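Local atomic coordinates of phosphoenolpyruvate--glycerone phosphotransferase (Enterococcus faecalis, PDB entry 3B48), a protein that probably serves as the phosphoryl donor in the dihydroxyacetone kinase complex, passing phosphoryl groups from phosphoenolpyruvate through histidine residues toward dihydroxyacetone. Residues B[6-11]-B[68-73]; B[17-22]-B[36-41]; B[52-57]-B[78-83]. All coordinates share one frame; numbering follows the deposited sequence.

Contact 1 of 3, residues B[6-11]-B[68-73]; sequences ADILLV and LIFADL
Ile8 to Leu10 pair with Leu68 to Phe70 as neighbouring parallel strands, and the backbone bonds alternate from one partner to the other. Leu68 N donates to Asp7 O at 2.9 Å and Leu9 N to Leu68 O at 2.7 Å. Two residues on, Phe70 N donates to Leu9 O at 2.8 Å and Val11 N to Phe70 O at 2.7 Å. Leu9, Leu68 and Phe70 each link the strands through both amide and carbonyl. The pairing fades at its far end, where Asp72 N reaches Val11 O only weakly. CA-H...O contacts run beside these bonds, with Ala71 CA 3.3 Å from Val11 O.

The apolar contacts are divided between the two faces. On one, Ile8 CG2, anti to the backbone N, meets the Phe70 ring obliquely, 3.7 Å from CD2; Leu9 O lies at the edge of the same ring, near its plane. On the other, Leu9 CD2 touches Ile69 CD1 at 4.0 Å, and Val11 CB faces Ala71 CB at 4.2 Å. Asp7 turns its carboxylate to other partners: a salt bridge with Arg65 and a hydrogen bond from His37 NE2.

The pair forms the centre of a four-stranded parallel sheet in a three-layer alpha/beta fold, flanked by strands 35-38 and 95-97. Helix 102-113 covers the face of Ile8, Leu10 and Phe70, and helix 75-84 covers Val11, Ile69 and Ala71. Lys132 of the second subunit donates to the carbonyls of Ala71 and Asp72.

Contact 2 of 3, residues B[17-22]-B[36-41]; sequences ITDGIK and IHSLGG
Thr18 lies against the backbone of Gly40, its CG2 3.5 Å from Gly40 N, while its hydroxyl joins a short polar chain. OG1 sits between the backbone N and the carbonyl carbon (chi1 65°) and accepts from Gly40 N at 3.0 Å, in a bond bent to 142° at the hydrogen. It also pairs with Ser38 OG at a short 2.5 Å. Gly40 carries no side chain, and the direction a CB would take points at Thr18, which allows this close approach of the helix.

Ser38 continues the chain. Its OG, anti to the backbone N, donates to Asp19 OD1 at 2.7 Å, coming from above the carboxylate plane, 46° out of it. One serine hydroxyl therefore ties together two successive helix residues, and Asp19 OD1 has a second, weak partner in a long ion pair with Lys15.

One turn further, Lys22 and Ile36 slide past each other in opposite directions. Lys22 CB rests on Ile36 CG2 at 3.9 Å; the extended chain bends only at its last torsion, which brings NZ to Ile36 O at 3.2 Å. The stronger partner of this ammonium is Glu26, with which it forms a salt bridge, so the lysine spans helix and edge strand.

Helix 15-27 is the crossover of the beta-alpha-beta unit formed with strands 6-11 and 35-38, and it runs nearly antiparallel to strand 35-38. Leu10 lies beneath Thr18 and Ile21, helix 102-113 packs beside Ile21, and Ile17 and Ile21 meet the second subunit.

Contact 3 of 3, residues B[52-57]-B[78-83]; sequences MKIIDT and LSSELA
Ile54 points its CB at the helix 78-83, where it meets the CB of Ala83 at 4.0 Å. Ala83 in turn directs its methyl toward the helix 52-57, so these two residues face each other directly. Ile54 then reaches further: CD1, anti about chi2 (176°), extends to the backbone one turn earlier and lies 3.7 Å from both Ser79 O and Ser80 CA. Ile54 thus lies against Ser79, Ser80 and Ala83.

Ile55 comes to Ala83 from another direction. Its CB is turned past the opposite helix, but CD1 is folded back (chi2 -58°) and lands beside Ala83, 3.5 Å from its CB and a tight 3.1 Å from its O. Both isoleucines therefore touch the Ala83 methyl, and Ile55 CD1 also reaches the carbonyl O. The small side chain lets the helices approach here, with the CA atoms of Ile55 and Ala83 6.1 Å apart.

The two segments meet by van der Waals contact, without hydrogen bonds between them. The hydroxyl of Ser80, which Ile54 CD1 approaches to 3.9 Å from OG, is bonded to Ala76 O in its own helix, and Ser80 O is bonded to Tyr95 OH.

The segment axes pass 9.0 Å apart at a crossing angle of -44°. Helices 51-60 and 75-84 lie side by side on one face of the sheet: Ile54 reaches down to Leu9 and Val11, and Ser80 to Ile69 and Ala71. Tyr95 of strand 95-97 borders Ile54 and Ala83, and Trp134 of the second subunit packs on Ser80.

Contact 1 is the centre of the fold, and contacts 2 and 3 place helices on its two faces, their centres about 9 and 10 Å from its own. Strand 6-11 joins it to contact 2: Ile8 O lies 2.8 Å from His37 N, and Leu10 O is 3.3 Å from Thr18 CG2. On the other face, Ile54 CG2 of contact 3 is 3.7 Å from Leu9 CD2, and Ser80 OG is 3.3 Å from Ile69 CG2. Contacts 2 and 3, about 14 Å apart between centres, meet at the sheet edge, where Leu39 CD2 approaches Thr57 OG1 at 3.4 Å. All three contacts also touch the second subunit, in keeping with a homodimer.

Contact 1 of 3, residues B[6-11]-B[68-73]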
loop_
_atom_site.group_PDB
_atom_site.type_symbol
_atom_site.label_atom_id
_atom_site.label_comp_id
_atom_site.label_asym_id
_atom_site.label_seq_id
_atom_site.Cartn_x
_atom_site.Cartn_y
_atom_site.Cartn_z
ATOM N N ALA B 6 5.464 5.140 -20.043
ATOM C CA ALA B 6 5.547 5.178 -18.591
ATOM C C ALA B 6 5.773 3.797 -17.965
ATOM O O ALA B 6 5.283 2.769 -18.457
ATOM C CB ALA B 6 4.332 5.833 -18.002
ATOM N N ASP B 7 6.575 3.801 -16.906
ATOM C CA ASP B 7 6.745 2.642 -16.052
ATOM C C ASP B 7 6.514 3.050 -14.611
ATOM O O ASP B 7 6.891 4.167 -14.193
ATOM C CB ASP B 7 8.150 2.056 -16.187
ATOM C CG ASP B 7 8.470 1.616 -17.594
ATOM O OD1 ASP B 7 8.336 2.450 -18.509
ATOM O OD2 ASP B 7 8.894 0.450 -17.784
ATOM N N ILE B 8 5.885 2.137 -13.870
ATOM C CA ILE B 8 5.723 2.243 -12.432
ATOM C C ILE B 8 6.663 1.278 -11.742
ATOM O O ILE B 8 6.616 0.050 -11.951
ATOM C CB ILE B 8 4.279 1.943 -11.985
ATOM C CG1 ILE B 8 3.319 3.026 -12.490
ATOM C CG2 ILE B 8 4.203 1.802 -10.454
ATOM C CD1 ILE B 8 1.882 2.621 -12.456
ATOM N N LEU B 9 7.519 1.840 -10.906
ATOM C CA LEU B 9 8.482 1.034 -10.155
ATOM C C LEU B 9 8.085 1.078 -8.683
ATOM O O LEU B 9 7.959 2.173 -8.073
ATOM C CB LEU B 9 9.931 1.510 -10.366
ATOM C CG LEU B 9 10.658 1.472 -11.727
ATOM C CD1 LEU B 9 10.018 2.394 -12.811
ATOM C CD2 LEU B 9 12.136 1.846 -11.486
ATOM N N LEU B 10 7.872 -0.137 -8.170
ATOM C CA LEU B 10 7.321 -0.412 -6.860
ATOM C C LEU B 10 8.433 -0.942 -5.963
ATOM O O LEU B 10 8.890 -2.081 -6.142
ATOM C CB LEU B 10 6.219 -1.489 -6.968
ATOM C CG LEU B 10 5.072 -1.247 -7.968
ATOM C CD1 LEU B 10 4.265 -2.526 -8.103
ATOM C CD2 LEU B 10 4.212 -0.161 -7.429
ATOM N N VAL B 11 8.844 -0.115 -5.002
ATOM C CA VAL B 11 9.906 -0.469 -4.036
ATOM C C VAL B 11 9.357 -0.756 -2.623
ATOM O O VAL B 11 8.517 -0.046 -2.124
ATOM C CB VAL B 11 11.000 0.604 -4.011
ATOM C CG1 VAL B 11 12.230 0.094 -3.265
ATOM C CG2 VAL B 11 11.318 1.025 -5.475
ATOM N N LEU B 68 8.289 6.321 -12.911
ATOM C CA LEU B 68 7.602 6.714 -11.659
ATOM C C LEU B 68 7.903 5.764 -10.514
ATOM O O LEU B 68 7.587 4.563 -10.583
ATOM C CB LEU B 68 6.083 6.786 -11.873
ATOM C CG LEU B 68 5.543 7.375 -13.183
ATOM C CD1 LEU B 68 4.082 7.773 -13.010
ATOM C CD2 LEU B 68 6.366 8.543 -13.767
ATOM N N ILE B 69 8.544 6.297 -9.477
ATOM C CA ILE B 69 9.024 5.479 -8.343
ATOM C C ILE B 69 8.153 5.624 -7.088
ATOM O O ILE B 69 8.039 6.719 -6.550
ATOM C CB ILE B 69 10.554 5.736 -8.020
ATOM C CG1 ILE B 69 11.462 5.016 -9.024
ATOM C CG2 ILE B 69 10.929 5.176 -6.677
ATOM C CD1 ILE B 69 11.596 5.674 -10.354
ATOM N N PHE B 70 7.518 4.523 -6.676
ATOM C CA PHE B 70 6.766 4.442 -5.433
ATOM C C PHE B 70 7.478 3.531 -4.399
ATOM O O PHE B 70 7.997 2.471 -4.746
ATOM C CB PHE B 70 5.341 3.925 -5.668
ATOM C CG PHE B 70 4.585 4.684 -6.704
ATOM C CD1 PHE B 70 3.546 5.534 -6.340
ATOM C CD2 PHE B 70 4.916 4.576 -8.053
ATOM C CE1 PHE B 70 2.857 6.251 -7.301
ATOM C CE2 PHE B 70 4.198 5.282 -9.017
ATOM C CZ PHE B 70 3.187 6.123 -8.640
ATOM N N ALA B 71 7.510 3.974 -3.146
ATOM C CA ALA B 71 8.038 3.169 -2.034
ATOM C C ALA B 71 7.049 3.221 -0.878
ATOM O O ALA B 71 6.206 4.127 -0.796
ATOM C CB ALA B 71 9.425 3.654 -1.594
ATOM N N ASP B 72 7.106 2.237 0.003
ATOM C CA ASP B 72 6.296 2.345 1.208
ATOM C C ASP B 72 7.075 3.015 2.339
ATOM O O ASP B 72 6.740 4.115 2.763
ATOM C CB ASP B 72 5.706 1.008 1.632
ATOM C CG ASP B 72 6.729 -0.166 1.609
ATOM O OD1 ASP B 72 7.978 0.040 1.603
ATOM O OD2 ASP B 72 6.234 -1.324 1.629
ATOM N N LEU B 73 8.125 2.360 2.810
ATOM C CA LEU B 73 8.688 2.690 4.093
ATOM C C LEU B 73 10.166 2.381 4.171
ATOM O O LEU B 73 10.684 1.485 3.474
ATOM C CB LEU B 73 7.998 1.848 5.186
ATOM C CG LEU B 73 6.478 1.871 5.460
ATOM C CD1 LEU B 73 6.083 0.531 5.967
ATOM C CD2 LEU B 73 6.072 2.985 6.448
#

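Contact 2 of 3, residues B[17-22]-B[36-41]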
loop_
_atom_site.group_PDB
_atom_site.type_symbol
_atom_site.label_atom_id
_atom_site.label_comp_id
_atom_site.label_asym_id
_atom_site.label_seq_id
_atom_site.Cartn_x
_atom_site.Cartn_y
_atom_site.Cartn_z
ATOM N N ILE B 17 4.486 -7.841 -1.289
ATOM C CA ILE B 17 3.696 -6.609 -1.500
ATOM C C ILE B 17 3.778 -6.149 -2.971
ATOM O O ILE B 17 2.743 -6.023 -3.636
ATOM C CB ILE B 17 4.082 -5.445 -0.515
ATOM C CG1 ILE B 17 3.712 -5.814 0.922
ATOM C CG2 ILE B 17 3.426 -4.145 -0.946
ATOM C CD1 ILE B 17 4.137 -4.800 1.999
ATOM N N THR B 18 4.984 -5.937 -3.493
ATOM C CA THR B 18 5.126 -5.421 -4.848
ATOM C C THR B 18 4.625 -6.368 -5.945
ATOM O O THR B 18 4.147 -5.899 -6.989
ATOM C CB THR B 18 6.586 -4.971 -5.166
ATOM O OG1 THR B 18 7.458 -6.101 -5.135
ATOM C CG2 THR B 18 7.080 -3.965 -4.146
ATOM N N ASP B 19 4.791 -7.688 -5.754
ATOM C CA ASP B 19 4.235 -8.666 -6.689
ATOM C C ASP B 19 2.696 -8.584 -6.608
ATOM O O ASP B 19 2.009 -8.611 -7.609
ATOM C CB ASP B 19 4.635 -10.121 -6.329
ATOM C CG ASP B 19 6.087 -10.471 -6.630
ATOM O OD1 ASP B 19 6.759 -9.886 -7.489
ATOM O OD2 ASP B 19 6.555 -11.420 -5.998
ATOM N N GLY B 20 2.179 -8.527 -5.388
ATOM C CA GLY B 20 0.740 -8.447 -5.155
ATOM C C GLY B 20 0.106 -7.231 -5.787
ATOM O O GLY B 20 -0.973 -7.326 -6.391
ATOM N N ILE B 21 0.776 -6.085 -5.663
ATOM C CA ILE B 21 0.298 -4.832 -6.291
ATOM C C ILE B 21 0.244 -4.986 -7.814
ATOM O O ILE B 21 -0.759 -4.649 -8.444
ATOM C CB ILE B 21 1.216 -3.652 -5.990
ATOM C CG1 ILE B 21 1.199 -3.265 -4.515
ATOM C CG2 ILE B 21 0.838 -2.426 -6.827
ATOM C CD1 ILE B 21 2.242 -2.166 -4.237
ATOM N N LYS B 22 1.332 -5.497 -8.389
ATOM C CA LYS B 22 1.470 -5.647 -9.835
ATOM C C LYS B 22 0.395 -6.576 -10.402
ATOM O O LYS B 22 -0.332 -6.237 -11.356
ATOM C CB LYS B 22 2.879 -6.119 -10.199
ATOM C CG LYS B 22 3.024 -6.717 -11.620
ATOM C CD LYS B 22 4.505 -6.849 -11.981
ATOM C CE LYS B 22 4.734 -7.612 -13.267
ATOM N NZ LYS B 22 4.389 -6.838 -14.486
ATOM N N ILE B 36 4.609 -2.044 -15.205
ATOM C CA ILE B 36 4.805 -2.122 -13.744
ATOM C C ILE B 36 5.971 -3.059 -13.464
ATOM O O ILE B 36 6.011 -4.149 -13.996
ATOM C CB ILE B 36 3.559 -2.691 -12.994
ATOM C CG1 ILE B 36 2.250 -2.013 -13.421
ATOM C CG2 ILE B 36 3.713 -2.592 -11.499
ATOM C CD1 ILE B 36 2.243 -0.512 -13.307
ATOM N N HIS B 37 6.896 -2.634 -12.608
ATOM C CA HIS B 37 8.024 -3.472 -12.199
ATOM C C HIS B 37 7.861 -3.795 -10.700
ATOM O O HIS B 37 7.726 -2.873 -9.886
ATOM C CB HIS B 37 9.353 -2.748 -12.470
ATOM C CG HIS B 37 9.553 -2.361 -13.911
ATOM N ND1 HIS B 37 10.219 -3.160 -14.814
ATOM C CD2 HIS B 37 9.146 -1.274 -14.607
ATOM C CE1 HIS B 37 10.244 -2.570 -15.991
ATOM N NE2 HIS B 37 9.590 -1.427 -15.896
ATOM N N SER B 38 7.828 -5.088 -10.348
ATOM C CA SER B 38 7.846 -5.482 -8.956
ATOM C C SER B 38 9.289 -5.481 -8.450
ATOM O O SER B 38 10.089 -6.377 -8.796
ATOM C CB SER B 38 7.195 -6.860 -8.748
ATOM O OG SER B 38 7.352 -7.263 -7.393
ATOM N N LEU B 39 9.634 -4.480 -7.648
ATOM C CA LEU B 39 11.017 -4.344 -7.179
ATOM C C LEU B 39 11.221 -4.462 -5.676
ATOM O O LEU B 39 12.225 -3.989 -5.137
ATOM C CB LEU B 39 11.680 -3.066 -7.744
ATOM C CG LEU B 39 11.598 -2.815 -9.273
ATOM C CD1 LEU B 39 12.229 -1.506 -9.588
ATOM C CD2 LEU B 39 12.243 -3.933 -10.116
ATOM N N GLY B 40 10.291 -5.125 -5.003
ATOM C CA GLY B 40 10.443 -5.414 -3.578
ATOM C C GLY B 40 11.472 -6.492 -3.237
ATOM O O GLY B 40 11.707 -7.421 -4.008
ATOM N N GLY B 41 12.052 -6.389 -2.043
ATOM C CA GLY B 41 12.948 -7.407 -1.567
ATOM C C GLY B 41 14.394 -7.132 -1.910
ATOM O O GLY B 41 14.711 -6.235 -2.696
#

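Contact 3 of 3, residues B[52-57]-B[78-83]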
loop_
_atom_site.group_PDB
_atom_site.type_symbol
_atom_site.label_atom_id
_atom_site.label_comp_id
_atom_site.label_asym_id
_atom_site.label_seq_id
_atom_site.Cartn_x
_atom_site.Cartn_y
_atom_site.Cartn_z
HETATM N N MSE B 52 20.018 -1.042 -6.514
HETATM C CA MSE B 52 20.517 -1.571 -7.777
HETATM C C MSE B 52 19.415 -2.254 -8.615
HETATM O O MSE B 52 19.547 -2.406 -9.811
HETATM C CB MSE B 52 21.689 -2.512 -7.510
HETATM C CG MSE B 52 22.747 -2.551 -8.621
HETATM SE SE MSE B 52 23.634 -0.819 -8.907
HETATM C CE MSE B 52 24.498 -0.618 -7.171
ATOM N N LYS B 53 18.306 -2.613 -7.991
ATOM C CA LYS B 53 17.125 -3.143 -8.742
ATOM C C LYS B 53 16.466 -2.077 -9.621
ATOM O O LYS B 53 16.138 -2.340 -10.770
ATOM C CB LYS B 53 16.114 -3.820 -7.790
ATOM C CG LYS B 53 16.729 -5.042 -7.102
ATOM C CD LYS B 53 15.769 -5.694 -6.135
ATOM C CE LYS B 53 15.091 -6.899 -6.755
ATOM N NZ LYS B 53 14.037 -7.414 -5.843
ATOM N N ILE B 54 16.343 -0.874 -9.049
ATOM C CA ILE B 54 15.895 0.329 -9.726
ATOM C C ILE B 54 16.869 0.729 -10.839
ATOM O O ILE B 54 16.453 0.874 -11.990
ATOM C CB ILE B 54 15.733 1.515 -8.720
ATOM C CG1 ILE B 54 14.894 1.090 -7.501
ATOM C CG2 ILE B 54 15.113 2.718 -9.402
ATOM C CD1 ILE B 54 14.726 2.131 -6.359
ATOM N N ILE B 55 18.167 0.872 -10.500
ATOM C CA ILE B 55 19.195 1.232 -11.469
ATOM C C ILE B 55 19.196 0.271 -12.664
ATOM O O ILE B 55 19.058 0.708 -13.804
ATOM C CB ILE B 55 20.654 1.306 -10.863
ATOM C CG1 ILE B 55 20.749 2.166 -9.588
ATOM C CG2 ILE B 55 21.699 1.772 -11.930
ATOM C CD1 ILE B 55 20.314 3.561 -9.758
ATOM N N ASP B 56 19.389 -1.025 -12.415
ATOM C CA ASP B 56 19.328 -2.023 -13.481
ATOM C C ASP B 56 18.021 -1.940 -14.303
ATOM O O ASP B 56 18.059 -1.979 -15.518
ATOM C CB ASP B 56 19.477 -3.424 -12.905
ATOM C CG ASP B 56 20.887 -3.723 -12.410
ATOM O OD1 ASP B 56 21.885 -3.161 -12.946
ATOM O OD2 ASP B 56 20.990 -4.550 -11.477
ATOM N N THR B 57 16.876 -1.818 -13.634
ATOM C CA THR B 57 15.596 -1.670 -14.322
ATOM C C THR B 57 15.590 -0.477 -15.277
ATOM O O THR B 57 15.272 -0.638 -16.454
ATOM C CB THR B 57 14.433 -1.602 -13.308
ATOM O OG1 THR B 57 14.414 -2.814 -12.535
ATOM C CG2 THR B 57 13.130 -1.427 -14.016
ATOM N N LEU B 78 14.806 5.240 1.205
ATOM C CA LEU B 78 16.224 5.533 1.043
ATOM C C LEU B 78 16.777 4.976 -0.281
ATOM O O LEU B 78 17.474 5.703 -1.021
ATOM C CB LEU B 78 17.043 5.033 2.242
ATOM C CG LEU B 78 18.540 5.359 2.135
ATOM C CD1 LEU B 78 18.805 6.872 2.240
ATOM C CD2 LEU B 78 19.363 4.610 3.174
ATOM N N SER B 79 16.461 3.715 -0.584
ATOM C CA SER B 79 16.919 3.056 -1.826
ATOM C C SER B 79 16.435 3.762 -3.106
ATOM O O SER B 79 17.153 3.817 -4.113
ATOM C CB SER B 79 16.515 1.574 -1.815
ATOM O OG SER B 79 16.435 1.034 -3.119
ATOM N N SER B 80 15.216 4.294 -3.058
ATOM C CA SER B 80 14.672 5.125 -4.135
ATOM C C SER B 80 15.384 6.477 -4.308
ATOM O O SER B 80 15.480 6.981 -5.427
ATOM C CB SER B 80 13.200 5.398 -3.856
ATOM O OG SER B 80 12.502 4.205 -3.981
ATOM N N GLU B 81 15.857 7.049 -3.197
ATOM C CA GLU B 81 16.582 8.323 -3.217
ATOM C C GLU B 81 18.029 8.145 -3.653
ATOM O O GLU B 81 18.547 8.961 -4.419
ATOM C CB GLU B 81 16.529 9.064 -1.852
ATOM C CG GLU B 81 15.110 9.405 -1.381
ATOM C CD GLU B 81 14.978 9.795 0.112
ATOM O OE1 GLU B 81 15.916 9.622 0.927
ATOM O OE2 GLU B 81 13.897 10.284 0.472
ATOM N N LEU B 82 18.677 7.095 -3.140
ATOM C CA LEU B 82 20.077 6.790 -3.496
ATOM C C LEU B 82 20.265 6.366 -4.958
ATOM O O LEU B 82 21.325 6.596 -5.535
ATOM C CB LEU B 82 20.658 5.707 -2.595
ATOM C CG LEU B 82 20.766 5.889 -1.075
ATOM C CD1 LEU B 82 21.136 4.563 -0.451
ATOM C CD2 LEU B 82 21.784 6.974 -0.686
ATOM N N ALA B 83 19.238 5.763 -5.543
ATOM C CA ALA B 83 19.263 5.331 -6.933
ATOM C C ALA B 83 19.328 6.514 -7.862
ATOM O O ALA B 83 20.055 6.483 -8.851
ATOM C CB ALA B 83 18.025 4.466 -7.260
#